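Local coordinates for sensor protein (Geobacter sulfurreducens, PDB 3H7M) that probably transfers phosphate from ATP to a protein histidine as a sensor kinase, this chain being its sensor domain, which resembles periplasmic binding proteins, at residues Asp20-Glu25 / Met170-Glu175; Ala45-Met50 / Leu212-Lys217; Ala110-Leu115 / His129-Glu134; Thr144-Pro147 / Leu151-Leu154. All coordinates share one frame; numbering follows the deposited sequence.

Contact 1 of 4, residues Asp20-Glu25 / Met170-Glu175; sequences DYPPYE and MYIIRE
Pro23 lays its CB, CG and CD over one face of the Tyr171 ring, and this CH-pi contact is the heart of the interface. Pro23 CG stands 3.7 Å from the centroid of the Tyr171 ring, 13° off its normal, close to the middle of that face. The neighbouring proline carbons spread over the same face: Pro23 CD reaches Tyr171 CD1 at 3.6 Å, and Pro23 CB comes to 3.7 Å from Tyr171 CE2. Tyr171 CG sits anti to its own carbonyl carbon (chi1 -82°), which carries the ring out from the helix to meet the proline.

Beside this CH-pi contact runs a looser apolar one, Pro22 CG to Ile172 CG1 at 4.4 Å. Pro22 and Pro23 both turn toward the helix, and the peptide bond between them is cis.

Polar bonds hold the partners from outside the contact. Tyr171 OH hydrogen-bonds to the carbonyl of Leu229, so the ring is held at its far end as well as over its face. With Tyr171 replaced by an alanine, Pro23 would probably lose the surface it lies on and the Leu229 carbonyl its hydroxyl partner. Within 20-25, Tyr24 and Glu25 both face Tyr21 in a classic beta bulge, with Tyr21 N bonded to Glu25 O at 2.9 Å.

In a type II binding-protein fold the two lobes face each other across a cleft, and this contact probably joins them: the small antiparallel sheet containing 20-21 and 25-27 meets helix 166-175, while Ile172 continues inward onto Ala148 and Leu151 of helix 147-155.

Contact 2 of 4, residues Ala45-Met50 / Leu212-Lys217; sequences AEVMGM and LAILRK
Flat groups take no part where Val47 and Met48 meet Ile214 and Leu215. The Arg216 guanidinium is engaged elsewhere: Leu212 CG of its own helix lies at its edge, in plane, Tyr221 makes a cation-pi contact with it, and its NH1 has a weak hydrogen bond to the carbonyl of Pro92.

What touches is aliphatic carbon and one sulfur. Val47 splits its two methyls between two partners: CG1 meets Leu215 CD2 at 4.2 Å, and Val47 CG2 meets Ile214 CD1 at the same 4.2 Å. The valine thus sits over two successive residues of helix 202-218. Alongside, Met48 SD comes to 4.1 Å from Ile214 CD1. The bend at chi2 (-49°) brings Met48 SD round toward helix 202-218; the further bend at chi3 turns only the terminal CE.

A Schellman motif follows the last turn of helix 36-48, with Gly49 at positive phi and Met50 N bonded to Ala45 O at 2.8 Å. Beyond that turn Met50 returns to helix 202-218, packing on Arg207 and Phe208, and Leu215 continues onto Ala43 and Ile44.

Every approach across the contact is van der Waals in kind and 4.1 Å or longer, so between 45-50 and 212-217 the packing is modest and apolar, with no directional bond to set their register.

Contact 3 of 4, residues Ala110-Leu115 / His129-Glu134; sequences AGLEDL and HEYLAE
Leu112 reaches over to Tyr131 and Leu132 on helix 127-133, the helix of a beta-alpha-beta unit that runs from strand 120-123 to the neighbouring parallel strand 141-144 in the binding-protein-like domain. One methyl does all the touching. Leu112 CG takes the crowded position between its backbone N and carbonyl carbon (chi1 43°), while an extended second torsion stretches CD1 straight out, and this methyl is what arrives at the helix.

There Leu112 CD1 stands 3.7 Å from Tyr131 CE1, approaching the ring obliquely, the two side chains crossing at about a right angle. On its other partner, the same CD1 lies 4.1 Å from Leu132 CD2. Tyr131 has CG anti to its backbone N, whereas Leu132 takes another setting, CG anti to its carbonyl carbon; in this way the consecutive residues both present carbon to a single leucine methyl. Leu132 also packs on Leu122 of the strand and on Tyr137, and Tyr131 has a cation-pi partner in Arg135.

Behind Leu112 the loop is folded on itself. Asp114 N bonds to Gly111 O at 3.1 Å, and the Asp114 carboxylate turns back on the start of the loop: Ala110 N donates to Asp114 OD1 over 3.2 Å with an angle of 157° at the hydrogen, meeting that oxygen on its anti side and 27° out of the carboxylate plane.

Contact 4 of 4, residues Thr144-Pro147 / Leu151-Leu154; sequences TPTP and LRLL
Pro147 and Leu151 are joined in the first turn of helix 147-155, the helix of a beta-alpha-beta crossover that leaves strand 141-144 and returns through the parallel strand 161-165. Thr146 is the N-cap of this helix, and Pro147 opens its first turn.

The tight part is the backbone side. Leu151 N donates to Pro147 O over 2.9 Å, with 156° at the hydrogen, and it approaches in the carbonyl plane. The same carbonyl oxygen is brushed by the leucine side chain: Leu151 CG lies 3.5 Å from Pro147 O, because chi1 of -64° keeps CG beside its own backbone N. From there the leucine runs into the core against Ala162, Leu178 and Leu181, and it shares Val164 of strand 161-165 with the ring of Pro147, so that both residues lie on one buried wall.

The other side is slack. Arg152 is exposed, and its long chain swings back toward the cap without bonding to it: Arg152 NH1 is 4.5 Å from Thr146 OG1, and the hydroxyl comes obliquely to the guanidinium. Each group has firmer business nearby. On the arginine, NH1 forms a salt bridge with Asp149 and NH2 a hydrogen bond with Asn176, which draw the guanidinium to partners of its own rather than to the threonine. The cap itself is completed by Thr146 OG1, which accepts the backbone N-H of Asp149.

Contact 1 opens first along the chain and contact 2 second; contacts 3 and 4 then follow in series, before helix 166-175 completes contact 1 and helix 202-218 completes contact 2. Contact 2 lies in one lobe and contacts 3 and 4 in the other, their centres about 37 Å and 35 Å from that of contact 2. Contact 1 probably bridges the lobes, which the long strands 87-103 and 181-198 also link. It touches contact 4, centres about 12 Å apart, through Tyr21 on Pro147 and Ile172 on Leu151, so this probable lobe interface runs on into the packing of helix 147-155. Contacts 3 and 4 serve successive helices beside one parallel set of strands.

Contact 1 of 4, residues Asp20-Glu25 / Met170-Glu175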
# COMPACT_ATOMS: atom_id res chain seq x y z
N ASP A 20 -6.61 1.70 6.34
CA ASP A 20 -5.97 0.58 7.04
C ASP A 20 -4.75 -0.06 6.34
O ASP A 20 -4.78 -1.25 6.02
CB ASP A 20 -6.98 -0.54 7.30
CG ASP A 20 -7.94 -0.20 8.41
OD1 ASP A 20 -7.46 0.01 9.55
OD2 ASP A 20 -9.16 -0.16 8.16
N TYR A 21 -3.69 0.71 6.13
CA TYR A 21 -2.51 0.18 5.48
C TYR A 21 -1.22 0.66 6.18
O TYR A 21 -0.37 1.29 5.56
CB TYR A 21 -2.49 0.61 3.99
CG TYR A 21 -1.84 -0.40 3.05
CD1 TYR A 21 -2.49 -1.59 2.74
CD2 TYR A 21 -0.57 -0.17 2.51
CE1 TYR A 21 -1.90 -2.55 1.93
CE2 TYR A 21 0.04 -1.13 1.69
CZ TYR A 21 -0.64 -2.32 1.41
OH TYR A 21 -0.07 -3.31 0.62
N PRO A 22 -1.08 0.37 7.48
CA PRO A 22 0.12 0.79 8.20
C PRO A 22 1.33 -0.01 7.79
O PRO A 22 1.22 -1.16 7.39
CB PRO A 22 -0.25 0.54 9.66
CG PRO A 22 -1.11 -0.67 9.55
CD PRO A 22 -2.02 -0.29 8.40
N PRO A 23 2.51 0.58 7.88
CA PRO A 23 2.81 1.93 8.34
C PRO A 23 2.77 2.99 7.25
O PRO A 23 3.19 4.12 7.49
CB PRO A 23 4.22 1.76 8.88
CG PRO A 23 4.81 0.89 7.84
CD PRO A 23 3.75 -0.17 7.66
N TYR A 24 2.28 2.65 6.06
CA TYR A 24 2.24 3.62 4.97
C TYR A 24 1.18 4.68 5.17
O TYR A 24 1.47 5.87 5.05
CB TYR A 24 2.02 2.92 3.63
CG TYR A 24 3.15 1.97 3.29
CD1 TYR A 24 4.46 2.41 3.26
CD2 TYR A 24 2.91 0.62 3.08
CE1 TYR A 24 5.51 1.53 3.03
CE2 TYR A 24 3.96 -0.27 2.86
CZ TYR A 24 5.25 0.19 2.84
OH TYR A 24 6.28 -0.69 2.60
N GLU A 25 -0.03 4.25 5.46
CA GLU A 25 -1.13 5.17 5.70
C GLU A 25 -2.22 4.53 6.52
O GLU A 25 -2.55 3.35 6.33
CB GLU A 25 -1.71 5.69 4.37
CG GLU A 25 -2.15 4.61 3.39
CD GLU A 25 -2.47 5.18 2.03
OE1 GLU A 25 -1.88 6.22 1.69
OE2 GLU A 25 -3.29 4.59 1.28
N MET A 170 4.49 -7.32 9.08
CA MET A 170 5.18 -7.25 10.36
C MET A 170 4.52 -6.23 11.28
O MET A 170 4.30 -6.51 12.44
CB MET A 170 6.64 -6.91 10.13
CG MET A 170 7.34 -7.90 9.20
SD MET A 170 6.88 -9.63 9.58
CE MET A 170 7.94 -9.99 10.96
N TYR A 171 4.18 -5.05 10.77
CA TYR A 171 3.55 -4.06 11.63
C TYR A 171 2.25 -4.57 12.17
O TYR A 171 1.91 -4.33 13.32
CB TYR A 171 3.30 -2.74 10.91
CG TYR A 171 4.53 -1.86 10.87
CD1 TYR A 171 5.58 -2.14 10.00
CD2 TYR A 171 4.66 -0.77 11.73
CE1 TYR A 171 6.74 -1.34 9.99
CE2 TYR A 171 5.80 0.03 11.73
CZ TYR A 171 6.84 -0.26 10.85
OH TYR A 171 7.97 0.53 10.84
N ILE A 172 1.52 -5.28 11.33
CA ILE A 172 0.24 -5.79 11.74
C ILE A 172 0.38 -6.91 12.77
O ILE A 172 -0.41 -7.01 13.70
CB ILE A 172 -0.55 -6.30 10.53
CG1 ILE A 172 -1.03 -5.11 9.70
CG2 ILE A 172 -1.73 -7.10 10.97
CD1 ILE A 172 -1.55 -5.47 8.31
N ILE A 173 1.40 -7.74 12.59
CA ILE A 173 1.60 -8.85 13.48
C ILE A 173 1.84 -8.32 14.88
O ILE A 173 1.34 -8.88 15.85
CB ILE A 173 2.78 -9.72 13.02
CG1 ILE A 173 2.32 -10.64 11.90
CG2 ILE A 173 3.31 -10.54 14.17
CD1 ILE A 173 3.45 -11.43 11.28
N ARG A 174 2.58 -7.23 14.96
CA ARG A 174 2.89 -6.62 16.24
C ARG A 174 1.67 -5.93 16.84
O ARG A 174 1.33 -6.14 18.00
CB ARG A 174 4.01 -5.60 16.09
CG ARG A 174 4.33 -4.92 17.39
CD ARG A 174 5.48 -3.96 17.28
NE ARG A 174 5.07 -2.71 16.65
CZ ARG A 174 5.87 -1.66 16.53
NH1 ARG A 174 7.11 -1.73 17.00
NH2 ARG A 174 5.45 -0.56 15.91
N GLU A 175 1.00 -5.12 16.05
CA GLU A 175 -0.14 -4.40 16.55
C GLU A 175 -1.32 -5.25 16.97
O GLU A 175 -1.95 -5.01 18.01
CB GLU A 175 -0.60 -3.38 15.52
CG GLU A 175 -1.95 -2.77 15.86
CD GLU A 175 -2.14 -1.40 15.25
OE1 GLU A 175 -1.38 -0.49 15.64
OE2 GLU A 175 -3.03 -1.23 14.38

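Contact 2 of 4, residues Ala45-Met50 / Leu212-Lys217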
# COMPACT_ATOMS: atom_id res chain seq x y z
N ALA A 45 3.37 18.96 0.45
CA ALA A 45 2.42 20.06 0.46
C ALA A 45 3.13 21.29 0.95
O ALA A 45 2.92 22.40 0.46
CB ALA A 45 1.29 19.76 1.39
N GLU A 46 4.01 21.09 1.91
CA GLU A 46 4.71 22.22 2.43
C GLU A 46 5.72 22.82 1.48
O GLU A 46 5.81 24.03 1.39
CB GLU A 46 5.39 21.88 3.75
CG GLU A 46 6.07 23.06 4.33
CD GLU A 46 6.41 22.88 5.77
OE1 GLU A 46 7.02 21.84 6.10
OE2 GLU A 46 6.08 23.78 6.57
N VAL A 47 6.48 22.01 0.75
CA VAL A 47 7.45 22.65 -0.14
C VAL A 47 6.80 23.19 -1.42
O VAL A 47 7.31 24.13 -2.00
CB VAL A 47 8.62 21.71 -0.53
CG1 VAL A 47 9.19 21.03 0.71
CG2 VAL A 47 8.16 20.71 -1.55
N MET A 48 5.69 22.61 -1.83
CA MET A 48 5.00 23.05 -3.05
C MET A 48 3.93 24.10 -2.78
O MET A 48 3.23 24.54 -3.70
CB MET A 48 4.33 21.85 -3.75
CG MET A 48 5.28 20.73 -4.12
SD MET A 48 6.73 21.34 -4.97
CE MET A 48 5.93 21.99 -6.48
N GLY A 49 3.81 24.50 -1.52
CA GLY A 49 2.81 25.50 -1.17
C GLY A 49 1.38 25.04 -1.41
O GLY A 49 0.53 25.83 -1.79
N MET A 50 1.11 23.75 -1.20
CA MET A 50 -0.24 23.21 -1.39
C MET A 50 -1.01 23.12 -0.09
O MET A 50 -0.45 23.15 1.01
CB MET A 50 -0.21 21.78 -1.92
CG MET A 50 0.31 21.55 -3.31
SD MET A 50 0.20 19.77 -3.66
CE MET A 50 1.70 19.24 -2.97
N LEU A 212 8.38 15.47 -4.54
CA LEU A 212 9.13 14.26 -4.18
C LEU A 212 10.60 14.45 -4.51
O LEU A 212 11.48 14.18 -3.68
CB LEU A 212 8.58 13.05 -4.93
CG LEU A 212 9.17 11.68 -4.60
CD1 LEU A 212 9.10 11.38 -3.08
CD2 LEU A 212 8.37 10.65 -5.38
N ALA A 213 10.86 14.93 -5.72
CA ALA A 213 12.23 15.15 -6.13
C ALA A 213 12.92 16.13 -5.19
O ALA A 213 14.09 15.96 -4.84
CB ALA A 213 12.26 15.69 -7.57
N ILE A 214 12.19 17.15 -4.74
CA ILE A 214 12.78 18.13 -3.84
C ILE A 214 13.13 17.49 -2.50
O ILE A 214 14.26 17.65 -2.01
CB ILE A 214 11.84 19.32 -3.61
CG1 ILE A 214 11.73 20.15 -4.88
CG2 ILE A 214 12.37 20.15 -2.48
CD1 ILE A 214 10.80 21.33 -4.76
N LEU A 215 12.17 16.78 -1.90
CA LEU A 215 12.44 16.08 -0.63
C LEU A 215 13.68 15.17 -0.74
O LEU A 215 14.49 15.09 0.18
CB LEU A 215 11.24 15.21 -0.21
CG LEU A 215 9.99 16.03 0.13
CD1 LEU A 215 8.85 15.12 0.54
CD2 LEU A 215 10.35 17.03 1.23
N ARG A 216 13.86 14.50 -1.88
CA ARG A 216 15.04 13.66 -2.02
C ARG A 216 16.34 14.44 -2.07
O ARG A 216 17.33 14.03 -1.48
CB ARG A 216 14.92 12.78 -3.25
CG ARG A 216 13.77 11.79 -3.17
CD ARG A 216 13.62 11.00 -4.47
NE ARG A 216 13.91 9.59 -4.28
CZ ARG A 216 12.99 8.62 -4.26
NH1 ARG A 216 11.71 8.91 -4.41
NH2 ARG A 216 13.37 7.37 -4.05
N LYS A 217 16.36 15.60 -2.73
CA LYS A 217 17.61 16.35 -2.78
C LYS A 217 17.95 17.11 -1.52
O LYS A 217 19.11 17.50 -1.31
CB LYS A 217 17.62 17.31 -3.97
CG LYS A 217 17.39 16.59 -5.29
CD LYS A 217 17.67 17.49 -6.48
CE LYS A 217 17.59 16.71 -7.78
NZ LYS A 217 18.96 16.32 -8.19

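Contact 3 of 4, residues Ala110-Leu115 / His129-Glu134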
# COMPACT_ATOMS: atom_id res chain seq x y z
N ALA A 110 8.42 -22.29 0.20
CA ALA A 110 9.57 -21.51 -0.23
C ALA A 110 9.24 -20.56 -1.39
O ALA A 110 10.07 -19.74 -1.79
CB ALA A 110 10.71 -22.45 -0.62
N GLY A 111 8.02 -20.67 -1.91
CA GLY A 111 7.62 -19.81 -3.00
C GLY A 111 6.12 -19.93 -3.22
O GLY A 111 5.49 -20.86 -2.73
N LEU A 112 5.56 -19.00 -3.98
CA LEU A 112 4.14 -19.00 -4.22
C LEU A 112 3.62 -20.14 -5.09
O LEU A 112 2.41 -20.36 -5.18
CB LEU A 112 3.70 -17.64 -4.77
CG LEU A 112 4.53 -16.95 -5.84
CD1 LEU A 112 3.89 -15.59 -6.10
CD2 LEU A 112 6.01 -16.79 -5.41
N GLU A 113 4.51 -20.90 -5.71
CA GLU A 113 4.06 -22.02 -6.51
C GLU A 113 3.62 -23.12 -5.55
O GLU A 113 2.73 -23.92 -5.85
CB GLU A 113 5.17 -22.53 -7.43
CG GLU A 113 6.42 -23.02 -6.71
CD GLU A 113 7.07 -21.95 -5.86
OE1 GLU A 113 7.13 -20.77 -6.30
OE2 GLU A 113 7.52 -22.28 -4.74
N ASP A 114 4.26 -23.14 -4.38
CA ASP A 114 3.96 -24.13 -3.35
C ASP A 114 2.59 -23.88 -2.73
O ASP A 114 2.13 -24.65 -1.89
CB ASP A 114 5.03 -24.11 -2.26
CG ASP A 114 6.41 -24.45 -2.79
OD1 ASP A 114 7.39 -24.35 -2.02
OD2 ASP A 114 6.51 -24.81 -3.98
N LEU A 115 1.95 -22.80 -3.15
CA LEU A 115 0.63 -22.44 -2.65
C LEU A 115 -0.51 -22.97 -3.50
O LEU A 115 -1.68 -22.75 -3.20
CB LEU A 115 0.50 -20.92 -2.53
CG LEU A 115 0.99 -20.25 -1.23
CD1 LEU A 115 2.38 -20.76 -0.82
CD2 LEU A 115 1.00 -18.75 -1.42
N HIS A 129 -3.59 -10.06 -5.70
CA HIS A 129 -4.85 -10.69 -6.01
C HIS A 129 -4.77 -10.91 -7.52
O HIS A 129 -4.70 -12.05 -8.01
CB HIS A 129 -6.00 -9.76 -5.63
CG HIS A 129 -7.35 -10.33 -5.93
ND1 HIS A 129 -8.52 -9.60 -5.79
CD2 HIS A 129 -7.73 -11.55 -6.40
CE1 HIS A 129 -9.55 -10.34 -6.15
NE2 HIS A 129 -9.10 -11.53 -6.53
N GLU A 130 -4.74 -9.80 -8.26
CA GLU A 130 -4.64 -9.85 -9.71
C GLU A 130 -3.56 -10.83 -10.14
O GLU A 130 -3.79 -11.71 -10.98
CB GLU A 130 -4.31 -8.47 -10.28
CG GLU A 130 -5.38 -7.42 -10.09
CD GLU A 130 -4.89 -6.02 -10.44
OE1 GLU A 130 -4.21 -5.88 -11.48
OE2 GLU A 130 -5.19 -5.07 -9.68
N TYR A 131 -2.38 -10.71 -9.55
CA TYR A 131 -1.27 -11.58 -9.91
C TYR A 131 -1.49 -13.07 -9.73
O TYR A 131 -1.02 -13.87 -10.52
CB TYR A 131 -0.01 -11.15 -9.17
CG TYR A 131 1.22 -11.97 -9.52
CD1 TYR A 131 1.50 -13.18 -8.86
CD2 TYR A 131 2.11 -11.55 -10.52
CE1 TYR A 131 2.64 -13.93 -9.17
CE2 TYR A 131 3.25 -12.29 -10.84
CZ TYR A 131 3.50 -13.47 -10.17
OH TYR A 131 4.63 -14.18 -10.49
N LEU A 132 -2.20 -13.47 -8.68
CA LEU A 132 -2.40 -14.90 -8.47
C LEU A 132 -3.63 -15.42 -9.21
O LEU A 132 -3.78 -16.62 -9.41
CB LEU A 132 -2.50 -15.23 -6.98
CG LEU A 132 -1.25 -15.08 -6.12
CD1 LEU A 132 -1.62 -15.42 -4.68
CD2 LEU A 132 -0.12 -15.99 -6.62
N ALA A 133 -4.52 -14.51 -9.57
CA ALA A 133 -5.72 -14.89 -10.32
C ALA A 133 -5.20 -15.35 -11.69
O ALA A 133 -5.43 -16.49 -12.12
CB ALA A 133 -6.65 -13.67 -10.47
N GLU A 134 -4.46 -14.45 -12.33
CA GLU A 134 -3.87 -14.68 -13.63
C GLU A 134 -3.03 -15.93 -13.63
O GLU A 134 -2.36 -16.24 -14.61
CB GLU A 134 -2.99 -13.50 -14.04
CG GLU A 134 -3.76 -12.25 -14.42
CD GLU A 134 -2.84 -11.13 -14.85
OE1 GLU A 134 -1.91 -11.40 -15.65
OE2 GLU A 134 -3.05 -9.98 -14.40

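Contact 4 of 4, residues Thr144-Pro147 / Leu151-Leu154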
# COMPACT_ATOMS: atom_id res chain seq x y z
N THR A 144 -9.92 -10.51 1.35
CA THR A 144 -10.23 -9.72 2.52
C THR A 144 -10.12 -8.21 2.27
O THR A 144 -9.32 -7.75 1.46
CB THR A 144 -9.29 -10.09 3.67
OG1 THR A 144 -8.06 -9.37 3.53
CG2 THR A 144 -8.98 -11.60 3.64
N PRO A 145 -10.94 -7.43 2.99
CA PRO A 145 -11.00 -5.97 2.90
C PRO A 145 -9.66 -5.31 3.24
O PRO A 145 -9.34 -4.24 2.75
CB PRO A 145 -12.08 -5.61 3.91
CG PRO A 145 -12.93 -6.85 3.96
CD PRO A 145 -11.93 -7.94 3.94
N THR A 146 -8.87 -5.96 4.10
CA THR A 146 -7.57 -5.40 4.47
C THR A 146 -6.58 -6.51 4.60
O THR A 146 -6.94 -7.66 4.81
CB THR A 146 -7.59 -4.71 5.85
OG1 THR A 146 -7.71 -5.72 6.87
CG2 THR A 146 -8.76 -3.70 5.95
N PRO A 147 -5.29 -6.18 4.50
CA PRO A 147 -4.30 -7.25 4.64
C PRO A 147 -4.33 -7.84 6.06
O PRO A 147 -4.11 -9.04 6.25
CB PRO A 147 -2.98 -6.55 4.31
CG PRO A 147 -3.26 -5.09 4.54
CD PRO A 147 -4.67 -4.90 4.10
N LEU A 151 -4.35 -11.65 7.59
CA LEU A 151 -3.49 -12.21 8.62
C LEU A 151 -4.26 -12.74 9.84
O LEU A 151 -3.84 -13.68 10.49
CB LEU A 151 -2.44 -11.17 9.01
CG LEU A 151 -1.50 -10.84 7.84
CD1 LEU A 151 -0.55 -9.71 8.21
CD2 LEU A 151 -0.68 -12.07 7.45
N ARG A 152 -5.41 -12.15 10.14
CA ARG A 152 -6.20 -12.61 11.26
C ARG A 152 -6.74 -13.99 10.96
O ARG A 152 -6.74 -14.86 11.82
CB ARG A 152 -7.35 -11.65 11.53
CG ARG A 152 -6.89 -10.38 12.18
CD ARG A 152 -7.91 -9.28 12.13
NE ARG A 152 -7.32 -8.02 12.59
CZ ARG A 152 -7.63 -6.82 12.13
NH1 ARG A 152 -8.52 -6.69 11.17
NH2 ARG A 152 -7.05 -5.73 12.63
N LEU A 153 -7.22 -14.19 9.73
CA LEU A 153 -7.79 -15.48 9.33
C LEU A 153 -6.71 -16.53 9.40
O LEU A 153 -6.92 -17.63 9.88
CB LEU A 153 -8.33 -15.41 7.91
CG LEU A 153 -8.99 -16.72 7.46
CD1 LEU A 153 -10.30 -16.89 8.18
CD2 LEU A 153 -9.22 -16.70 5.96
N LEU A 154 -5.53 -16.19 8.92
CA LEU A 154 -4.44 -17.15 9.00
C LEU A 154 -4.17 -17.49 10.47
O LEU A 154 -4.01 -18.66 10.84
CB LEU A 154 -3.20 -16.53 8.40
CG LEU A 154 -1.96 -17.39 8.40
CD1 LEU A 154 -2.14 -18.59 7.44
CD2 LEU A 154 -0.77 -16.52 7.97